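PDB 4PE6: putative ABC transporter from Thermobispora bispora, which probably serves as the carbohydrate-binding component of an ABC transporter and holds a trihydroxybutanoic acid in its pocket. Local coordinates for residues A[25-30]-A[62-67]; A[141-146]-A[176-181]; A[195-200]-A[221-226]; A[232-237]-A[253-258]; A[259-264]-A[308-313]. All blocks are in the same frame, centred on the assembly; numbering follows the deposited sequence.

Contact 1: residues A[25-30]-A[62-67]; sequences NGFIGN and PGNNSA. With LTH ((2R,3S)-2,3,4-trihydroxybutanoic acid), chain C.
Phe27 and Asn64 extend side by side in the same direction, ring and amide planes 69° apart, with Asn64 OD1 3.8 Å from Phe27 CE1. CG of Phe27 lies anti to its backbone N (chi1 -179°), which carries the ring across to the 62-67 loop. There, Gly63 O approaches the ring edge close to its plane, 3.4 Å from Phe27 CD1. One face of the ring is occupied by Gly29 N of its own loop, over its centre. At the side-chain base, Asn65 OD1 rests 3.6 Å from Phe27 CB. Ordered water supplies the polar link: one molecule receives the Ser66 N-H and contacts Gly26 O at 2.8 Å, while another joins Ile28 N to Gly63 O. Asn25 folds back on its own loop, ND2 donating to Phe27 O from above the carbonyl plane and also pairing with Asn60. At the far end of the loop, Asn30 ND2 gives an almost straight bond (177°) to the ligand oxygen O, 3.0 Å away, and its OD1 caps helix 31-49 through Arg33 N. Two strand-to-helix loops of a Rossmann-like periplasmic binding protein lobe thus meet, 25-30 bringing Asn30 to the pocket and 62-67 backing that loop.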
# COMPACT_ATOMS: atom_id res chain seq x y z
N ASN A 25 4.30 -7.18 -10.41
CA ASN A 25 3.61 -6.05 -9.79
C ASN A 25 2.68 -5.37 -10.76
O ASN A 25 3.12 -4.92 -11.85
CB ASN A 25 4.65 -5.07 -9.28
CG ASN A 25 4.04 -3.77 -8.80
OD1 ASN A 25 2.98 -3.76 -8.18
ND2 ASN A 25 4.69 -2.67 -9.09
N GLY A 26 1.41 -5.26 -10.38
CA GLY A 26 0.35 -4.73 -11.23
C GLY A 26 0.33 -3.22 -11.47
O GLY A 26 -0.31 -2.77 -12.38
N PHE A 27 1.04 -2.43 -10.67
CA PHE A 27 1.03 -0.99 -10.82
C PHE A 27 2.27 -0.42 -10.18
O PHE A 27 2.57 -0.75 -9.05
CB PHE A 27 -0.21 -0.34 -10.17
CG PHE A 27 -0.27 1.16 -10.33
CD1 PHE A 27 -0.33 1.73 -11.60
CD2 PHE A 27 -0.24 2.00 -9.23
CE1 PHE A 27 -0.38 3.11 -11.76
CE2 PHE A 27 -0.29 3.38 -9.39
CZ PHE A 27 -0.35 3.93 -10.66
N ILE A 28 3.01 0.40 -10.94
CA ILE A 28 4.26 0.98 -10.46
C ILE A 28 4.23 2.52 -10.41
O ILE A 28 5.20 3.16 -9.95
CB ILE A 28 5.46 0.45 -11.29
CG1 ILE A 28 6.80 0.84 -10.66
CG2 ILE A 28 5.37 0.91 -12.74
CD1 ILE A 28 6.94 0.44 -9.20
N GLY A 29 3.10 3.10 -10.81
CA GLY A 29 2.97 4.56 -10.94
C GLY A 29 2.67 5.36 -9.68
O GLY A 29 1.90 6.31 -9.73
N ASN A 30 3.24 4.96 -8.56
CA ASN A 30 3.23 5.78 -7.36
C ASN A 30 4.43 5.43 -6.49
O ASN A 30 5.07 4.38 -6.66
CB ASN A 30 1.87 5.71 -6.60
CG ASN A 30 1.70 4.42 -5.78
OD1 ASN A 30 2.64 3.94 -5.15
ND2 ASN A 30 0.48 3.89 -5.76
N PRO A 62 3.01 -1.74 -16.92
CA PRO A 62 2.86 -0.29 -17.04
C PRO A 62 1.39 0.14 -17.15
O PRO A 62 0.51 -0.69 -17.28
CB PRO A 62 3.60 0.03 -18.35
CG PRO A 62 3.49 -1.22 -19.14
CD PRO A 62 3.54 -2.34 -18.15
N GLY A 63 1.14 1.43 -17.09
CA GLY A 63 -0.22 1.93 -17.30
C GLY A 63 -1.02 1.96 -16.02
O GLY A 63 -0.50 1.69 -14.95
N ASN A 64 -2.30 2.30 -16.13
CA ASN A 64 -3.08 2.59 -14.93
C ASN A 64 -3.73 1.36 -14.33
O ASN A 64 -4.96 1.21 -14.34
CB ASN A 64 -4.06 3.75 -15.17
CG ASN A 64 -3.50 5.09 -14.67
OD1 ASN A 64 -2.34 5.18 -14.26
ND2 ASN A 64 -4.33 6.13 -14.70
N ASN A 65 -2.87 0.48 -13.80
CA ASN A 65 -3.27 -0.74 -13.09
C ASN A 65 -3.98 -1.70 -14.05
O ASN A 65 -5.16 -2.03 -13.84
CB ASN A 65 -4.15 -0.36 -11.87
CG ASN A 65 -4.30 -1.49 -10.86
OD1 ASN A 65 -3.33 -2.15 -10.49
ND2 ASN A 65 -5.51 -1.68 -10.36
N SER A 66 -3.26 -2.13 -15.10
CA SER A 66 -3.85 -2.95 -16.19
C SER A 66 -3.54 -4.45 -16.09
O SER A 66 -2.40 -4.91 -16.28
CB SER A 66 -3.45 -2.44 -17.58
OG SER A 66 -3.62 -3.47 -18.57
N ALA A 67 -4.59 -5.21 -15.84
CA ALA A 67 -4.49 -6.64 -15.63
C ALA A 67 -4.05 -7.42 -16.87
O ALA A 67 -3.31 -8.39 -16.76
CB ALA A 67 -5.83 -7.17 -15.14
O1 LTH C . -0.57 2.65 -2.33
C1 LTH C . -0.55 1.57 -3.02
O LTH C . -0.15 1.46 -4.20
C2 LTH C . -0.97 0.25 -2.33
O2 LTH C . -0.95 -0.86 -3.26
C3 LTH C . -2.37 0.34 -1.76
O3 LTH C . -3.30 0.63 -2.80
C4 LTH C . -2.74 -1.03 -1.14
O4 LTH C . -1.84 -1.23 -0.02
O HOH W 1 -0.52 -1.23 -14.73
O HOH W 2 2.03 0.78 -13.73

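Contact 2: residues A[141-146]-A[176-181]; sequences ESIGGK and PQVKTV
A Schellman motif ends helix 128-142 here, with Gly144 as its C-prime residue, and the overlapping type I' turn from Ile143 to Lys146 leads the chain toward strand 147-153. The turn lies against the start of strand 178-185, the outermost strand on this side of the sheet, in a contact at the protein surface. Val178 gives up the greatest area. Its CG1 is anti to the backbone N (chi1 172°), so that CG2 stands beside that N and presses on the peptide between Gly145 and Lys146, 3.5 Å from Gly145 C. Ile143 reaches the same methyl more loosely, CD1 lying 4.5 Å from Val178 CG2. Away from the turn, Val178 also packs on Val149 and on Leu172 of helix 159-173. Lys146 and Gln177 meet through the bases of their side chains, CB to CB at 3.9 Å, while their polar ends lead away from the contact. Gly144 and Gly145 both adopt positive phi, as fits the two central positions of a type I' turn. Gly145 O lies 3.5 Å from Gln177 CB. One water joins the two backbones, donating to Gly145 O at 2.7 Å and accepting from Gln177 N. Lys146 CA also points its hydrogen at Gln177 O, a CA-H...O contact of 3.5 Å with 140° at the hydrogen.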
# COMPACT_ATOMS: atom_id res chain seq x y z
N GLU A 141 -13.73 13.90 12.16
CA GLU A 141 -13.79 14.43 13.52
C GLU A 141 -13.09 15.78 13.60
O GLU A 141 -13.59 16.69 14.24
CB GLU A 141 -13.19 13.48 14.55
CG GLU A 141 -14.02 12.25 14.83
CD GLU A 141 -15.27 12.53 15.65
OE1 GLU A 141 -15.18 13.15 16.74
OE2 GLU A 141 -16.35 12.09 15.21
N SER A 142 -11.94 15.91 12.95
CA SER A 142 -11.15 17.15 13.00
C SER A 142 -11.86 18.35 12.38
O SER A 142 -11.49 19.49 12.66
CB SER A 142 -9.78 16.98 12.35
OG SER A 142 -9.87 17.17 10.94
N ILE A 143 -12.88 18.13 11.55
CA ILE A 143 -13.65 19.25 10.99
C ILE A 143 -15.03 19.34 11.66
O ILE A 143 -15.98 19.93 11.14
CB ILE A 143 -13.74 19.17 9.44
CG1 ILE A 143 -14.49 17.92 8.97
CG2 ILE A 143 -12.33 19.15 8.85
CD1 ILE A 143 -14.85 17.90 7.50
N GLY A 144 -15.14 18.74 12.84
CA GLY A 144 -16.36 18.82 13.62
C GLY A 144 -17.56 18.11 13.01
O GLY A 144 -18.69 18.41 13.37
N GLY A 145 -17.32 17.14 12.13
CA GLY A 145 -18.40 16.37 11.54
C GLY A 145 -19.29 17.14 10.58
O GLY A 145 -20.43 16.77 10.34
N LYS A 146 -18.76 18.23 10.03
CA LYS A 146 -19.51 19.02 9.07
C LYS A 146 -18.54 19.75 8.15
O LYS A 146 -17.38 19.94 8.47
CB LYS A 146 -20.39 20.04 9.80
CG LYS A 146 -19.62 21.16 10.49
CD LYS A 146 -20.50 22.37 10.75
CE LYS A 146 -19.75 23.45 11.53
NZ LYS A 146 -19.54 23.08 12.96
N PRO A 176 -23.83 12.91 8.33
CA PRO A 176 -24.82 13.54 7.43
C PRO A 176 -24.53 14.99 7.08
O PRO A 176 -24.91 15.44 6.02
CB PRO A 176 -26.13 13.48 8.25
CG PRO A 176 -25.93 12.36 9.20
CD PRO A 176 -24.47 12.36 9.54
N GLN A 177 -23.89 15.74 7.97
CA GLN A 177 -23.61 17.14 7.73
C GLN A 177 -22.33 17.35 6.92
O GLN A 177 -21.96 18.48 6.64
CB GLN A 177 -23.52 17.92 9.04
CG GLN A 177 -24.74 17.77 9.95
CD GLN A 177 -26.02 18.10 9.23
OE1 GLN A 177 -26.97 17.31 9.22
NE2 GLN A 177 -26.06 19.28 8.60
N VAL A 178 -21.64 16.27 6.56
CA VAL A 178 -20.51 16.37 5.65
C VAL A 178 -21.00 16.11 4.23
O VAL A 178 -21.74 15.17 3.99
CB VAL A 178 -19.38 15.40 6.06
CG1 VAL A 178 -18.28 15.35 5.00
CG2 VAL A 178 -18.81 15.86 7.39
N LYS A 179 -20.57 16.97 3.30
CA LYS A 179 -20.95 16.90 1.90
C LYS A 179 -19.70 16.61 1.07
O LYS A 179 -18.66 17.27 1.24
CB LYS A 179 -21.54 18.24 1.43
CG LYS A 179 -22.79 18.71 2.19
CD LYS A 179 -23.92 17.71 2.05
CE LYS A 179 -25.27 18.25 2.54
NZ LYS A 179 -25.46 18.05 4.01
N THR A 180 -19.81 15.60 0.20
CA THR A 180 -18.73 15.30 -0.72
C THR A 180 -18.94 16.21 -1.92
O THR A 180 -19.93 16.07 -2.63
CB THR A 180 -18.70 13.81 -1.14
OG1 THR A 180 -18.40 12.98 -0.02
CG2 THR A 180 -17.64 13.58 -2.18
N VAL A 181 -18.03 17.15 -2.14
CA VAL A 181 -18.19 18.12 -3.22
C VAL A 181 -17.50 17.69 -4.50
O VAL A 181 -17.76 18.28 -5.56
CB VAL A 181 -17.75 19.55 -2.82
CG1 VAL A 181 -18.69 20.13 -1.76
CG2 VAL A 181 -16.29 19.59 -2.36
O HOH W 3 -22.42 14.88 10.37

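Contact 3: residues A[195-200]-A[221-226]; sequences KAVLGV and QAFATA
Gln221 O is the best-held polar atom, gripped by two donors of its own helix: Thr225 N at 2.9 Å in the regular helical bond, and Thr225 OG1 in a weak one at 3.2 Å. The contact itself is apolar helix-to-helix packing in an alpha/beta lobe of the periplasmic binding protein fold, where helices 190-200 and 216-226 lie together on one side of the sheet. The axes of the short segments 195-200 and 221-226 run in roughly the same sense, crossing at -38° with a closest approach of 8.8 Å. The small CB of Ala222 is consistent with this spacing; it faces the first helix and comes within 3.8 Å of Leu198 N, against the backbone itself. Val197 meets this methyl through CG1, which is anti to the backbone N and also touches the ring of Phe223, whose side chain it meets at about a right angle. Phe223 continues inward onto Val207, Ile230 and Pro231, and Val197 onto Val152 of strand 147-153, so this part belongs to the interior beneath the helices. Leu198 meets the methyl from another direction, its CB 4.1 Å from Ala222 CB. The weak bond of Thr225 OG1 goes with a chi1 of -69°, which sets CG2 anti to the backbone N and turned toward Leu198. The two side chains cross nearly perpendicularly, with Leu198 CD1 4.1 Å from Thr225 CG2.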
# COMPACT_ATOMS: atom_id res chain seq x y z
N LYS A 195 -3.07 17.03 -9.75
CA LYS A 195 -3.68 17.43 -11.02
C LYS A 195 -5.21 17.30 -10.97
O LYS A 195 -5.92 18.21 -11.40
CB LYS A 195 -3.13 16.58 -12.17
CG LYS A 195 -3.45 17.13 -13.54
CD LYS A 195 -3.26 16.08 -14.63
CE LYS A 195 -3.28 16.74 -16.01
NZ LYS A 195 -1.92 17.07 -16.51
N ALA A 196 -5.71 16.18 -10.45
CA ALA A 196 -7.15 15.94 -10.40
C ALA A 196 -7.86 16.92 -9.45
O ALA A 196 -8.92 17.46 -9.79
CB ALA A 196 -7.45 14.51 -10.00
N VAL A 197 -7.30 17.16 -8.28
CA VAL A 197 -7.89 18.12 -7.34
C VAL A 197 -7.86 19.54 -7.92
O VAL A 197 -8.83 20.27 -7.83
CB VAL A 197 -7.20 18.07 -5.95
CG1 VAL A 197 -7.61 19.25 -5.07
CG2 VAL A 197 -7.51 16.75 -5.25
N LEU A 198 -6.71 19.93 -8.48
CA LEU A 198 -6.57 21.26 -9.08
C LEU A 198 -7.67 21.49 -10.10
O LEU A 198 -8.23 22.60 -10.19
CB LEU A 198 -5.20 21.39 -9.77
CG LEU A 198 -4.94 22.71 -10.48
CD1 LEU A 198 -4.90 23.83 -9.45
CD2 LEU A 198 -3.65 22.65 -11.30
N GLY A 199 -7.98 20.44 -10.84
CA GLY A 199 -9.02 20.44 -11.85
C GLY A 199 -10.39 20.84 -11.33
O GLY A 199 -11.12 21.54 -12.03
N VAL A 200 -10.74 20.42 -10.12
CA VAL A 200 -12.09 20.69 -9.60
C VAL A 200 -12.22 21.89 -8.65
O VAL A 200 -13.33 22.36 -8.42
CB VAL A 200 -12.71 19.45 -8.90
CG1 VAL A 200 -12.74 18.26 -9.84
CG2 VAL A 200 -11.97 19.11 -7.60
N GLN A 221 -0.26 20.91 -2.59
CA GLN A 221 0.24 21.71 -3.70
C GLN A 221 -0.89 22.25 -4.56
O GLN A 221 -0.81 23.38 -5.01
CB GLN A 221 1.18 20.90 -4.60
CG GLN A 221 2.52 20.47 -4.02
CD GLN A 221 3.22 19.44 -4.92
OE1 GLN A 221 2.69 18.35 -5.18
NE2 GLN A 221 4.40 19.79 -5.41
N ALA A 222 -1.95 21.47 -4.80
CA ALA A 222 -3.07 21.99 -5.59
C ALA A 222 -3.67 23.22 -4.90
O ALA A 222 -3.93 24.24 -5.55
CB ALA A 222 -4.13 20.94 -5.81
N PHE A 223 -3.88 23.13 -3.59
CA PHE A 223 -4.49 24.23 -2.83
C PHE A 223 -3.55 25.46 -2.84
O PHE A 223 -4.00 26.60 -3.01
CB PHE A 223 -4.88 23.79 -1.42
CG PHE A 223 -6.19 23.04 -1.36
CD1 PHE A 223 -6.25 21.68 -1.68
CD2 PHE A 223 -7.37 23.68 -1.00
CE1 PHE A 223 -7.45 21.00 -1.66
CE2 PHE A 223 -8.58 23.02 -0.99
CZ PHE A 223 -8.62 21.68 -1.32
N ALA A 224 -2.25 25.22 -2.69
CA ALA A 224 -1.27 26.31 -2.78
C ALA A 224 -1.30 26.99 -4.15
O ALA A 224 -1.25 28.23 -4.22
CB ALA A 224 0.14 25.80 -2.48
N THR A 225 -1.43 26.21 -5.22
CA THR A 225 -1.48 26.77 -6.58
C THR A 225 -2.72 27.64 -6.77
O THR A 225 -2.66 28.65 -7.46
CB THR A 225 -1.42 25.67 -7.68
OG1 THR A 225 -0.12 25.08 -7.67
CG2 THR A 225 -1.63 26.25 -9.06
N ALA A 226 -3.81 27.24 -6.13
CA ALA A 226 -5.05 28.00 -6.19
C ALA A 226 -5.08 29.14 -5.17
O ALA A 226 -6.03 29.93 -5.18
CB ALA A 226 -6.24 27.07 -5.96

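Contact 4: residues A[232-237]-A[253-258]; sequences AVTFET and GSVAVM
Three direct hydrogen bonds join strands 232-235 and 255-258 of a beta-alpha-beta unit, whose connecting helix is 239-247. Val255 N donates to Val233 O at 3.0 Å, and Phe235 N to Val255 O at 2.8 Å, each nearly along the C=O axis; these straddle the parallel bridge between Thr234 and Val255. Before the regular pairing starts, a side chain replaces the backbone acceptor: Ser254 OG receives Val233 N at 2.9 Å, with 171° at the hydrogen, and has Asn252 OD1 as a second partner. Beyond the bridge, a water lies 2.8 Å from Phe235 O and accepts from Val257 N at 3.2 Å. Thr234 and Val255 extend side by side with their CG2 methyls in contact. On the other face of the sheet, Phe235 lays CE2 3.6 Å from Ser254 CB, and Val233 CG2 sits over the ring toward its rim. Thr234 OG1 and Glu236 OE1 are satisfied elsewhere, by Gly212 N and Tyr217 N. Thr237 OG1 lies 3.6 Å from SE of Met258, a selenomethionine of the ligand pocket. Two backbone bonds thus fix the Thr234-Val255 register, a serine hydroxyl and a water serve its two ends, and Thr237 N is buried without a partner.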
# COMPACT_ATOMS: atom_id res chain seq x y z
N ALA A 232 -7.45 19.68 5.93
CA ALA A 232 -6.95 18.43 6.50
C ALA A 232 -6.74 17.44 5.36
O ALA A 232 -7.63 17.26 4.52
CB ALA A 232 -7.92 17.85 7.54
N VAL A 233 -5.56 16.84 5.29
CA VAL A 233 -5.24 15.89 4.23
C VAL A 233 -4.73 14.55 4.77
O VAL A 233 -4.46 14.39 5.97
CB VAL A 233 -4.20 16.47 3.22
CG1 VAL A 233 -4.78 17.67 2.49
CG2 VAL A 233 -2.91 16.86 3.93
N THR A 234 -4.60 13.58 3.88
CA THR A 234 -4.08 12.27 4.21
C THR A 234 -2.72 12.17 3.54
O THR A 234 -2.63 11.93 2.35
CB THR A 234 -5.01 11.15 3.72
OG1 THR A 234 -5.28 11.30 2.31
CG2 THR A 234 -6.32 11.18 4.48
N PHE A 235 -1.66 12.40 4.32
CA PHE A 235 -0.33 12.44 3.77
C PHE A 235 0.22 11.09 3.39
O PHE A 235 -0.10 10.07 4.01
CB PHE A 235 0.64 13.05 4.79
CG PHE A 235 0.52 14.53 4.91
CD1 PHE A 235 0.83 15.35 3.84
CD2 PHE A 235 0.12 15.10 6.10
CE1 PHE A 235 0.73 16.72 3.95
CE2 PHE A 235 0.03 16.49 6.21
CZ PHE A 235 0.33 17.29 5.13
N GLU A 236 1.09 11.13 2.40
CA GLU A 236 2.13 10.11 2.18
C GLU A 236 2.85 9.83 3.49
O GLU A 236 3.09 10.75 4.27
CB GLU A 236 3.18 10.62 1.19
CG GLU A 236 2.69 10.85 -0.23
CD GLU A 236 2.07 12.22 -0.48
OE1 GLU A 236 1.82 12.96 0.48
OE2 GLU A 236 1.81 12.53 -1.65
N THR A 237 3.26 8.58 3.68
CA THR A 237 4.09 8.20 4.82
C THR A 237 5.55 8.24 4.39
O THR A 237 6.34 7.38 4.77
CB THR A 237 3.73 6.79 5.32
OG1 THR A 237 3.65 5.91 4.19
CG2 THR A 237 2.39 6.82 6.06
N GLY A 253 -5.80 18.53 11.59
CA GLY A 253 -6.50 17.25 11.47
C GLY A 253 -5.88 16.35 10.43
O GLY A 253 -6.37 15.24 10.21
N SER A 254 -4.81 16.81 9.78
CA SER A 254 -4.11 15.98 8.80
C SER A 254 -3.61 14.72 9.46
O SER A 254 -3.33 14.71 10.65
CB SER A 254 -2.99 16.75 8.11
OG SER A 254 -3.55 17.72 7.23
N VAL A 255 -3.56 13.62 8.69
CA VAL A 255 -3.07 12.32 9.19
C VAL A 255 -2.06 11.71 8.23
O VAL A 255 -1.91 12.17 7.09
CB VAL A 255 -4.22 11.33 9.42
CG1 VAL A 255 -5.13 11.85 10.51
CG2 VAL A 255 -4.98 11.07 8.11
N ALA A 256 -1.33 10.72 8.71
CA ALA A 256 -0.38 9.97 7.88
C ALA A 256 -0.48 8.50 8.19
O ALA A 256 0.05 8.02 9.22
CB ALA A 256 1.04 10.46 8.12
N VAL A 257 -1.16 7.77 7.32
CA VAL A 257 -1.35 6.32 7.47
C VAL A 257 -1.39 5.65 6.09
O VAL A 257 -1.98 6.18 5.14
CB VAL A 257 -2.63 6.00 8.29
CG1 VAL A 257 -3.86 6.68 7.68
CG2 VAL A 257 -2.84 4.50 8.42
N MSE A 258 -0.72 4.51 5.94
CA MSE A 258 -0.76 3.72 4.71
C MSE A 258 -0.48 2.29 5.09
O MSE A 258 -0.03 1.99 6.20
CB MSE A 258 0.30 4.14 3.67
CG MSE A 258 0.15 5.57 3.22
SE MSE A 258 1.20 5.96 1.60
CE MSE A 258 -0.02 5.15 0.26
O HOH W 4 -2.56 8.87 4.68

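Contact 5: residues A[259-264]-A[308-313]; sequences SDPAQS and YAAWPW. With LTH ((2R,3S)-2,3,4-trihydroxybutanoic acid), chain C.
Ser259 belongs to the ligand pocket, and its OG donates a short hydrogen bond of 2.5 Å to LTH O4. The next residue, Asp260, locks this segment to the 308-313 loop through its carboxylate. CG stands anti to the backbone N (chi1 178°), and the two oxygens divide the work. OD1 takes Trp311 N at 2.9 Å from above the carboxylate plane, and Ala262 N weakly. OD2 takes the indole NE1 of Trp313 at 2.8 Å, nearly along its own C-O axis and within the ring plane, the bond being close to straight (169°). This set of donors would favour the ionised carboxylate. Trp311 passes across, CB over one face of the Trp313 ring, offset toward its rim, and CD1 3.4 Å from Asp260 OD2. Pro261 CD lies 3.1 Å from Ala309 O, and Ala262 CB packs against Ala310 CB and Trp313 CD1. A water donates to both Ser259 O and Ala309 O. Gln263 NE2 bonds Asp260 O and also Asp113 OD1, itself a ligand partner, and so ties the type I turn at 260-263 to the binding site. The 259-264 segment leads from strand 255-258 into helix 263-275, with Pro261 against helix 31-49, Gln263 against strand 122-126, and Asp260 and both tryptophans against strand 283-290.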
# COMPACT_ATOMS: atom_id res chain seq x y z
N SER A 259 -0.77 1.40 4.16
CA SER A 259 -0.25 0.04 4.19
C SER A 259 1.27 0.02 4.18
O SER A 259 1.93 1.05 3.89
CB SER A 259 -0.79 -0.75 3.00
OG SER A 259 -0.41 -0.12 1.77
N ASP A 260 1.81 -1.17 4.43
CA ASP A 260 3.25 -1.42 4.53
C ASP A 260 3.82 -1.85 3.20
O ASP A 260 3.48 -2.93 2.70
CB ASP A 260 3.48 -2.53 5.57
CG ASP A 260 4.94 -2.93 5.72
OD1 ASP A 260 5.88 -2.15 5.42
OD2 ASP A 260 5.16 -4.07 6.18
N PRO A 261 4.69 -1.02 2.59
CA PRO A 261 5.32 -1.42 1.34
C PRO A 261 6.13 -2.71 1.47
O PRO A 261 6.26 -3.44 0.49
CB PRO A 261 6.25 -0.24 0.98
CG PRO A 261 5.70 0.91 1.74
CD PRO A 261 5.10 0.34 2.99
N ALA A 262 6.66 -2.97 2.66
CA ALA A 262 7.43 -4.15 2.91
C ALA A 262 6.61 -5.43 3.07
O ALA A 262 7.13 -6.46 3.46
CB ALA A 262 8.37 -3.93 4.11
N GLN A 263 5.32 -5.40 2.74
CA GLN A 263 4.64 -6.64 2.46
C GLN A 263 5.38 -7.48 1.43
O GLN A 263 5.30 -8.70 1.47
CB GLN A 263 3.24 -6.40 1.97
CG GLN A 263 2.26 -5.99 3.05
CD GLN A 263 0.94 -5.58 2.44
OE1 GLN A 263 0.04 -6.39 2.32
NE2 GLN A 263 0.84 -4.30 2.02
N SER A 264 6.10 -6.84 0.50
CA SER A 264 6.87 -7.57 -0.47
C SER A 264 8.01 -8.40 0.16
O SER A 264 8.35 -9.49 -0.33
CB SER A 264 7.45 -6.62 -1.53
OG SER A 264 8.34 -5.69 -0.92
N TYR A 308 9.10 5.69 1.53
CA TYR A 308 7.91 5.48 2.33
C TYR A 308 8.25 4.61 3.55
O TYR A 308 9.08 3.70 3.49
CB TYR A 308 6.81 4.81 1.48
CG TYR A 308 6.15 5.76 0.51
CD1 TYR A 308 6.87 6.32 -0.54
CD2 TYR A 308 4.81 6.13 0.66
CE1 TYR A 308 6.27 7.19 -1.43
CE2 TYR A 308 4.21 7.00 -0.23
CZ TYR A 308 4.94 7.53 -1.28
OH TYR A 308 4.37 8.38 -2.17
N ALA A 309 7.59 4.90 4.67
CA ALA A 309 7.75 4.12 5.88
C ALA A 309 7.34 2.68 5.61
O ALA A 309 6.31 2.42 4.94
CB ALA A 309 6.91 4.71 7.01
N ALA A 310 8.15 1.76 6.11
CA ALA A 310 8.05 0.33 5.84
C ALA A 310 8.55 -0.46 7.04
O ALA A 310 9.49 -0.03 7.68
CB ALA A 310 8.86 -0.01 4.60
N TRP A 311 7.91 -1.58 7.38
CA TRP A 311 8.39 -2.36 8.52
C TRP A 311 9.60 -3.21 8.08
O TRP A 311 9.59 -3.79 6.98
CB TRP A 311 7.29 -3.22 9.12
CG TRP A 311 6.11 -2.47 9.65
CD1 TRP A 311 4.80 -2.65 9.28
CD2 TRP A 311 6.11 -1.46 10.65
NE1 TRP A 311 3.98 -1.81 10.01
CE2 TRP A 311 4.77 -1.06 10.84
CE3 TRP A 311 7.12 -0.84 11.41
CZ2 TRP A 311 4.41 -0.06 11.75
CZ3 TRP A 311 6.75 0.14 12.31
CH2 TRP A 311 5.41 0.52 12.47
N PRO A 312 10.66 -3.26 8.90
CA PRO A 312 11.84 -4.02 8.50
C PRO A 312 11.70 -5.51 8.83
O PRO A 312 12.20 -5.99 9.86
CB PRO A 312 12.97 -3.36 9.32
CG PRO A 312 12.28 -2.90 10.57
CD PRO A 312 10.88 -2.52 10.16
N TRP A 313 11.03 -6.25 7.96
CA TRP A 313 10.85 -7.68 8.19
C TRP A 313 12.14 -8.46 7.98
O TRP A 313 12.77 -8.36 6.93
CB TRP A 313 9.74 -8.25 7.28
CG TRP A 313 8.47 -7.57 7.48
CD1 TRP A 313 7.90 -6.66 6.65
CD2 TRP A 313 7.59 -7.70 8.60
NE1 TRP A 313 6.73 -6.21 7.17
CE2 TRP A 313 6.51 -6.83 8.38
CE3 TRP A 313 7.61 -8.46 9.78
CZ2 TRP A 313 5.45 -6.70 9.27
CZ3 TRP A 313 6.56 -8.33 10.68
CH2 TRP A 313 5.49 -7.46 10.42
O1 LTH C . -0.57 2.65 -2.33
C1 LTH C . -0.55 1.57 -3.02
O LTH C . -0.15 1.46 -4.20
C2 LTH C . -0.97 0.25 -2.33
O2 LTH C . -0.95 -0.86 -3.26
C3 LTH C . -2.37 0.34 -1.76
O3 LTH C . -3.30 0.63 -2.80
C4 LTH C . -2.74 -1.03 -1.14
O4 LTH C . -1.84 -1.23 -0.02
O HOH W 5 3.67 3.28 4.69

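In the fold
From the N terminus the five contacts follow in series; none nests in or crosses another. Contact 1 closes a loop around helix 31-49 and strand 55-60, at one edge of the sheet. Contact 2 brings the end of helix 128-142 to the edge strand 178-185, contact 3 joins the next two helices, and contact 4 pairs strands 232-235 and 255-258. Contact 5 starts right after contact 4 and spans the longest loop, drawing the 308-313 segment back. Contact 2 touches contact 4 where Ser142 packs on Gly253 and Ala232. Contacts 4 and 5 join through Thr237 with Ala309 and Met258 with Tyr308. Contacts 1 and 5, about 19 Å apart between centres, share the ligand.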